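PDB 4XJW: sialidase B from Streptococcus pneumoniae serotype 4, which cleaves terminal sialic acids from oligosaccharides, glycoproteins and glycolipids as an exo-alpha-sialidase of glycosyl hydrolase family 33, acting as an intramolecular trans-sialidase. Local coordinates for residues P3-G8 with S20-D25; E30-V35 with I170-K175. The protein carries 1 engineered substitution. One frame throughout, in Å; residues are numbered along the deposited sequence.

Contact 1 of 2, residues P3-G8 with S20-D25; sequences PIFQGG and SSLLLD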
loop_
_atom_site.group_PDB
_atom_site.type_symbol
_atom_site.label_atom_id
_atom_site.label_comp_id
_atom_site.label_asym_id
_atom_site.label_seq_id
_atom_site.Cartn_x
_atom_site.Cartn_y
_atom_site.Cartn_z
ATOM N N PRO A 3 33.041 -14.091 -10.741
ATOM C CA PRO A 3 32.347 -13.906 -12.019
ATOM C C PRO A 3 33.223 -14.310 -13.205
ATOM O O PRO A 3 34.431 -14.074 -13.184
ATOM C CB PRO A 3 32.062 -12.402 -12.048
ATOM C CG PRO A 3 33.056 -11.796 -11.116
ATOM C CD PRO A 3 33.277 -12.815 -10.040
ATOM N N ILE A 4 32.619 -14.922 -14.219
ATOM C CA ILE A 4 33.344 -15.305 -15.424
ATOM C C ILE A 4 33.549 -14.090 -16.312
ATOM O O ILE A 4 34.349 -14.112 -17.251
ATOM C CB ILE A 4 32.576 -16.367 -16.236
ATOM C CG1 ILE A 4 31.253 -15.786 -16.752
ATOM C CG2 ILE A 4 32.338 -17.602 -15.389
ATOM C CD1 ILE A 4 30.558 -16.638 -17.797
ATOM N N PHE A 5 32.800 -13.034 -16.012
ATOM C CA PHE A 5 32.904 -11.775 -16.729
ATOM C C PHE A 5 32.504 -10.653 -15.786
ATOM O O PHE A 5 31.610 -10.821 -14.950
ATOM C CB PHE A 5 32.001 -11.755 -17.963
ATOM C CG PHE A 5 31.796 -10.379 -18.526
ATOM C CD1 PHE A 5 32.826 -9.735 -19.201
ATOM C CD2 PHE A 5 30.591 -9.716 -18.354
ATOM C CE1 PHE A 5 32.650 -8.459 -19.709
ATOM C CE2 PHE A 5 30.406 -8.447 -18.858
ATOM C CZ PHE A 5 31.438 -7.813 -19.537
ATOM N N GLN A 6 33.175 -9.516 -15.920
ATOM C CA GLN A 6 32.880 -8.360 -15.103
ATOM C C GLN A 6 33.396 -7.099 -15.771
ATOM O O GLN A 6 34.598 -6.959 -16.005
ATOM C CB GLN A 6 33.507 -8.524 -13.721
ATOM C CG GLN A 6 33.183 -7.396 -12.768
ATOM C CD GLN A 6 33.614 -7.704 -11.354
ATOM O OE1 GLN A 6 34.800 -7.881 -11.079
ATOM N NE2 GLN A 6 32.647 -7.787 -10.447
ATOM N N GLY A 7 32.484 -6.186 -16.089
ATOM C CA GLY A 7 32.848 -4.952 -16.763
ATOM C C GLY A 7 31.937 -3.824 -16.333
ATOM O O GLY A 7 30.886 -4.071 -15.742
ATOM N N GLY A 8 32.318 -2.588 -16.631
ATOM C CA GLY A 8 31.510 -1.468 -16.196
ATOM C C GLY A 8 31.707 -0.153 -16.918
ATOM O O GLY A 8 32.461 -0.069 -17.885
ATOM N N SER A 20 30.681 -10.044 -26.845
ATOM C CA SER A 20 30.747 -11.457 -27.209
ATOM C C SER A 20 32.081 -12.126 -26.877
ATOM O O SER A 20 32.107 -13.201 -26.279
ATOM C CB SER A 20 30.431 -11.647 -28.695
ATOM O OG SER A 20 29.113 -11.240 -28.994
ATOM N N SER A 21 33.183 -11.490 -27.264
ATOM C CA SER A 21 34.503 -12.084 -27.083
ATOM C C SER A 21 34.857 -12.262 -25.607
ATOM O O SER A 21 35.641 -13.144 -25.247
ATOM C CB SER A 21 35.574 -11.240 -27.776
ATOM O OG SER A 21 35.627 -9.937 -27.236
ATOM N N LEU A 22 34.268 -11.424 -24.760
ATOM C CA LEU A 22 34.581 -11.412 -23.336
ATOM C C LEU A 22 33.736 -12.401 -22.535
ATOM O O LEU A 22 33.976 -12.612 -21.347
ATOM C CB LEU A 22 34.390 -10.002 -22.781
ATOM C CG LEU A 22 35.335 -8.958 -23.361
ATOM C CD1 LEU A 22 34.905 -7.553 -22.953
ATOM C CD2 LEU A 22 36.758 -9.249 -22.912
ATOM N N LEU A 23 32.752 -13.014 -23.187
ATOM C CA LEU A 23 31.709 -13.718 -22.451
ATOM C C LEU A 23 31.343 -15.103 -23.002
ATOM O O LEU A 23 31.216 -16.060 -22.243
ATOM C CB LEU A 23 30.466 -12.815 -22.356
ATOM C CG LEU A 23 29.278 -13.233 -21.489
ATOM C CD1 LEU A 23 29.759 -13.772 -20.158
ATOM C CD2 LEU A 23 28.344 -12.050 -21.282
ATOM N N LEU A 24 31.191 -15.224 -24.319
ATOM C CA LEU A 24 30.598 -16.436 -24.891
ATOM C C LEU A 24 31.360 -17.747 -24.661
ATOM O O LEU A 24 30.748 -18.797 -24.446
ATOM C CB LEU A 24 30.281 -16.243 -26.376
ATOM C CG LEU A 24 29.201 -15.195 -26.612
ATOM C CD1 LEU A 24 28.965 -14.999 -28.090
ATOM C CD2 LEU A 24 27.919 -15.601 -25.913
ATOM N N ASP A 25 32.686 -17.697 -24.701
ATOM C CA ASP A 25 33.470 -18.903 -24.445
ATOM C C ASP A 25 33.451 -19.297 -22.964
ATOM O O ASP A 25 33.709 -20.451 -22.609
ATOM C CB ASP A 25 34.904 -18.744 -24.957
ATOM C CG ASP A 25 35.383 -17.301 -24.936
ATOM O OD1 ASP A 25 35.014 -16.548 -24.001
ATOM O OD2 ASP A 25 36.138 -16.916 -25.859
HETATM O O HOH W 1 36.121 -12.652 -18.599
#
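The Phe5 ring is the one flat side chain that meets the other segment, and Leu22 and Leu23 both approach it obliquely. On one of its faces lies Gly7 N, 3.9 Å above the plane and displaced toward the rim, a contact from the ring's own strand two residues on. CG lies anti to the backbone N (chi1 165°), and the ring's CD1 and CE1 atoms are the ones that meet Leu22: CE1 is 3.9 Å from Leu22 CB, and CD1 is 3.8 Å from Leu22 O. Leu22 CD1 adds a looser touch on CE1. At the root of the ring, Leu23 CD1 packs 3.7 Å from Phe5 CB. The same methyl reaches Ile4 CD1 at 3.8 Å, the two side chains crossing at about a right angle, so one leucine branch serves both neighbours. The polar link between the segments is slight: a water donates to Ile4 O at 2.7 Å and, weakly, to Leu22 O. Within 20-25, Ser20 O accepts from both Leu23 N and Leu24 N, which closes the single short turn that presents the two leucines. Leu23 continues inward onto Leu172, Ala148 and Phe50, and Ser20 OG bonds to Ala148 N. Strand 5-13, which carries Phe5, pairs with strand 166-173, whereas Ala148 and Phe50 belong to the other sheet of the domain. An apolar seam of this kind, in which a short helical turn lies against strands of two antiparallel sheets, fits the concanavalin-like beta-sandwich of the sialidase N-terminal domain.

Contact 2 of 2, residues E30-V35 with I170-K175; sequences ESQTVV and ISLFNK
Thr33 OG1 donates to Lys175 O at 2.7 Å, in the carbonyl plane and on a lone pair; the same hydroxyl oxygen also bonds Ile177 N. Gln32 NE2 reaches Asn174 OD1 at 3.0 Å along a nearly straight N-H path (174°), within the plane of its own amide, while the two amide planes stand 89° apart. Gln32 NE2 also bonds Gly29 O, Ser28 N gives Asn174 OD1 a second donor, and Asn174 ND2 goes to Lys26 O. Along the backbones, Thr33 with Phe173 and Val35 with Ser171 are hydrogen-bonded antiparallel pairs, each joined in both directions; between them Val34 with Leu172 is a non-hydrogen-bonded pair. A water donates to Val35 O and lies 2.7 Å from Ser171 OG, which also bonds Gln6 NE2. Packing differs on the two faces: Val34 CG2 meets Leu172 CD2 at 3.6 Å, and Leu172 CD1 touches Gln32 CG, while on the other face Val35 CG2 comes to the edge of the Phe173 ring, 3.8 Å from CE1. Directly after Phe173, Asn174 centres an inverse gamma turn. The ladder joins strands 32-39 and 166-173, far apart in the chain and 170° apart in local direction, a pairing consistent with a concanavalin-like sandwich.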
loop_
_atom_site.group_PDB
_atom_site.type_symbol
_atom_site.label_atom_id
_atom_site.label_comp_id
_atom_site.label_asym_id
_atom_site.label_seq_id
_atom_site.Cartn_x
_atom_site.Cartn_y
_atom_site.Cartn_z
ATOM N N GLU A 30 24.414 -25.138 -17.039
ATOM C CA GLU A 30 23.037 -24.751 -17.309
ATOM C C GLU A 30 22.468 -23.718 -16.344
ATOM O O GLU A 30 21.319 -23.288 -16.500
ATOM C CB GLU A 30 22.146 -25.989 -17.335
ATOM C CG GLU A 30 22.434 -26.930 -18.496
ATOM C CD GLU A 30 21.687 -28.236 -18.358
ATOM O OE1 GLU A 30 21.472 -28.661 -17.205
ATOM O OE2 GLU A 30 21.311 -28.823 -19.393
ATOM N N SER A 31 23.263 -23.319 -15.361
ATOM C CA SER A 31 22.823 -22.329 -14.388
ATOM C C SER A 31 23.678 -21.073 -14.444
ATOM O O SER A 31 24.908 -21.148 -14.486
ATOM C CB SER A 31 22.819 -22.925 -12.978
ATOM O OG SER A 31 21.877 -23.972 -12.882
ATOM N N GLN A 32 23.025 -19.915 -14.423
ATOM C CA GLN A 32 23.732 -18.640 -14.495
ATOM C C GLN A 32 23.087 -17.604 -13.588
ATOM O O GLN A 32 21.893 -17.667 -13.298
ATOM C CB GLN A 32 23.766 -18.102 -15.932
ATOM C CG GLN A 32 24.930 -18.607 -16.792
ATOM C CD GLN A 32 24.732 -20.024 -17.308
ATOM O OE1 GLN A 32 23.605 -20.464 -17.542
ATOM N NE2 GLN A 32 25.838 -20.748 -17.493
ATOM N N THR A 33 23.893 -16.650 -13.146
ATOM C CA THR A 33 23.389 -15.503 -12.413
ATOM C C THR A 33 23.951 -14.263 -13.068
ATOM O O THR A 33 25.148 -14.201 -13.353
ATOM C CB THR A 33 23.814 -15.562 -10.941
ATOM O OG1 THR A 33 23.193 -16.695 -10.332
ATOM C CG2 THR A 33 23.392 -14.305 -10.200
ATOM N N VAL A 34 23.084 -13.286 -13.321
ATOM C CA VAL A 34 23.507 -11.995 -13.853
ATOM C C VAL A 34 23.323 -10.949 -12.758
ATOM O O VAL A 34 22.250 -10.854 -12.166
ATOM C CB VAL A 34 22.687 -11.597 -15.096
ATOM C CG1 VAL A 34 23.143 -10.236 -15.603
ATOM C CG2 VAL A 34 22.820 -12.647 -16.185
ATOM N N VAL A 35 24.373 -10.186 -12.464
ATOM C CA VAL A 35 24.255 -9.060 -11.549
ATOM C C VAL A 35 24.546 -7.782 -12.314
ATOM O O VAL A 35 25.587 -7.658 -12.967
ATOM C CB VAL A 35 25.213 -9.187 -10.354
ATOM C CG1 VAL A 35 25.114 -7.956 -9.474
ATOM C CG2 VAL A 35 24.884 -10.420 -9.539
ATOM N N ILE A 170 28.471 -4.883 -14.443
ATOM C CA ILE A 170 27.764 -6.110 -14.796
ATOM C C ILE A 170 28.658 -7.333 -14.595
ATOM O O ILE A 170 29.811 -7.353 -15.032
ATOM C CB ILE A 170 27.191 -6.070 -16.227
ATOM C CG1 ILE A 170 26.467 -7.384 -16.536
ATOM C CG2 ILE A 170 28.281 -5.785 -17.261
ATOM C CD1 ILE A 170 25.787 -7.398 -17.871
ATOM N N SER A 171 28.124 -8.340 -13.903
ATOM C CA SER A 171 28.865 -9.564 -13.610
ATOM C C SER A 171 28.032 -10.782 -14.000
ATOM O O SER A 171 26.812 -10.772 -13.856
ATOM C CB SER A 171 29.216 -9.632 -12.121
ATOM O OG SER A 171 29.888 -8.467 -11.694
ATOM N N LEU A 172 28.695 -11.830 -14.483
ATOM C CA LEU A 172 28.026 -13.076 -14.855
ATOM C C LEU A 172 28.699 -14.213 -14.088
ATOM O O LEU A 172 29.927 -14.270 -14.008
ATOM C CB LEU A 172 28.156 -13.309 -16.364
ATOM C CG LEU A 172 27.355 -14.310 -17.212
ATOM C CD1 LEU A 172 27.284 -15.715 -16.616
ATOM C CD2 LEU A 172 25.964 -13.778 -17.533
ATOM N N PHE A 173 27.897 -15.113 -13.529
ATOM C CA PHE A 173 28.407 -16.273 -12.805
ATOM C C PHE A 173 27.843 -17.562 -13.390
ATOM O O PHE A 173 26.662 -17.622 -13.734
ATOM C CB PHE A 173 28.027 -16.196 -11.326
ATOM C CG PHE A 173 28.384 -14.896 -10.671
ATOM C CD1 PHE A 173 27.555 -13.790 -10.793
ATOM C CD2 PHE A 173 29.557 -14.775 -9.939
ATOM C CE1 PHE A 173 27.882 -12.590 -10.186
ATOM C CE2 PHE A 173 29.891 -13.577 -9.334
ATOM C CZ PHE A 173 29.054 -12.482 -9.460
ATOM N N ASN A 174 28.679 -18.593 -13.509
ATOM C CA ASN A 174 28.205 -19.909 -13.940
ATOM C C ASN A 174 27.665 -20.737 -12.771
ATOM O O ASN A 174 28.060 -21.885 -12.552
ATOM C CB ASN A 174 29.303 -20.668 -14.694
ATOM C CG ASN A 174 29.525 -20.133 -16.103
ATOM O OD1 ASN A 174 28.578 -19.748 -16.795
ATOM N ND2 ASN A 174 30.779 -20.134 -16.545
ATOM N N LYS A 175 26.748 -20.132 -12.027
ATOM C CA LYS A 175 26.095 -20.782 -10.914
ATOM C C LYS A 175 24.786 -20.042 -10.655
ATOM O O LYS A 175 24.670 -18.854 -10.960
ATOM C CB LYS A 175 27.000 -20.688 -9.686
ATOM C CG LYS A 175 26.480 -21.374 -8.431
ATOM C CD LYS A 175 27.440 -21.148 -7.266
ATOM C CE LYS A 175 26.812 -21.559 -5.945
ATOM N NZ LYS A 175 27.656 -21.154 -4.779
HETATM O O HOH W 2 27.993 -6.632 -11.403
#

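Overall arrangement
Contacts 1 and 2 lie about 10 Å apart, centre to centre, and strand 166-173 ties them together. It pairs with strand 5-13 on one side and with strand 32-39 on the other, so 3-8 extends the sheet of contact 2 by a further strand. Ile4 N lies 2.8 Å from Leu172 O and Gly7 O 2.9 Å from Ile170 N, both probable hydrogen bonds, and Ile4 CG2 packs on Asn174 ND2. Along the chain, contact 1 closes before contact 2 opens. Their centres are about 40 and 33 Å from the centre of the chain, within the N-terminal domain and away from the probable catalytic residues and the Optactin pocket seen in the crystal.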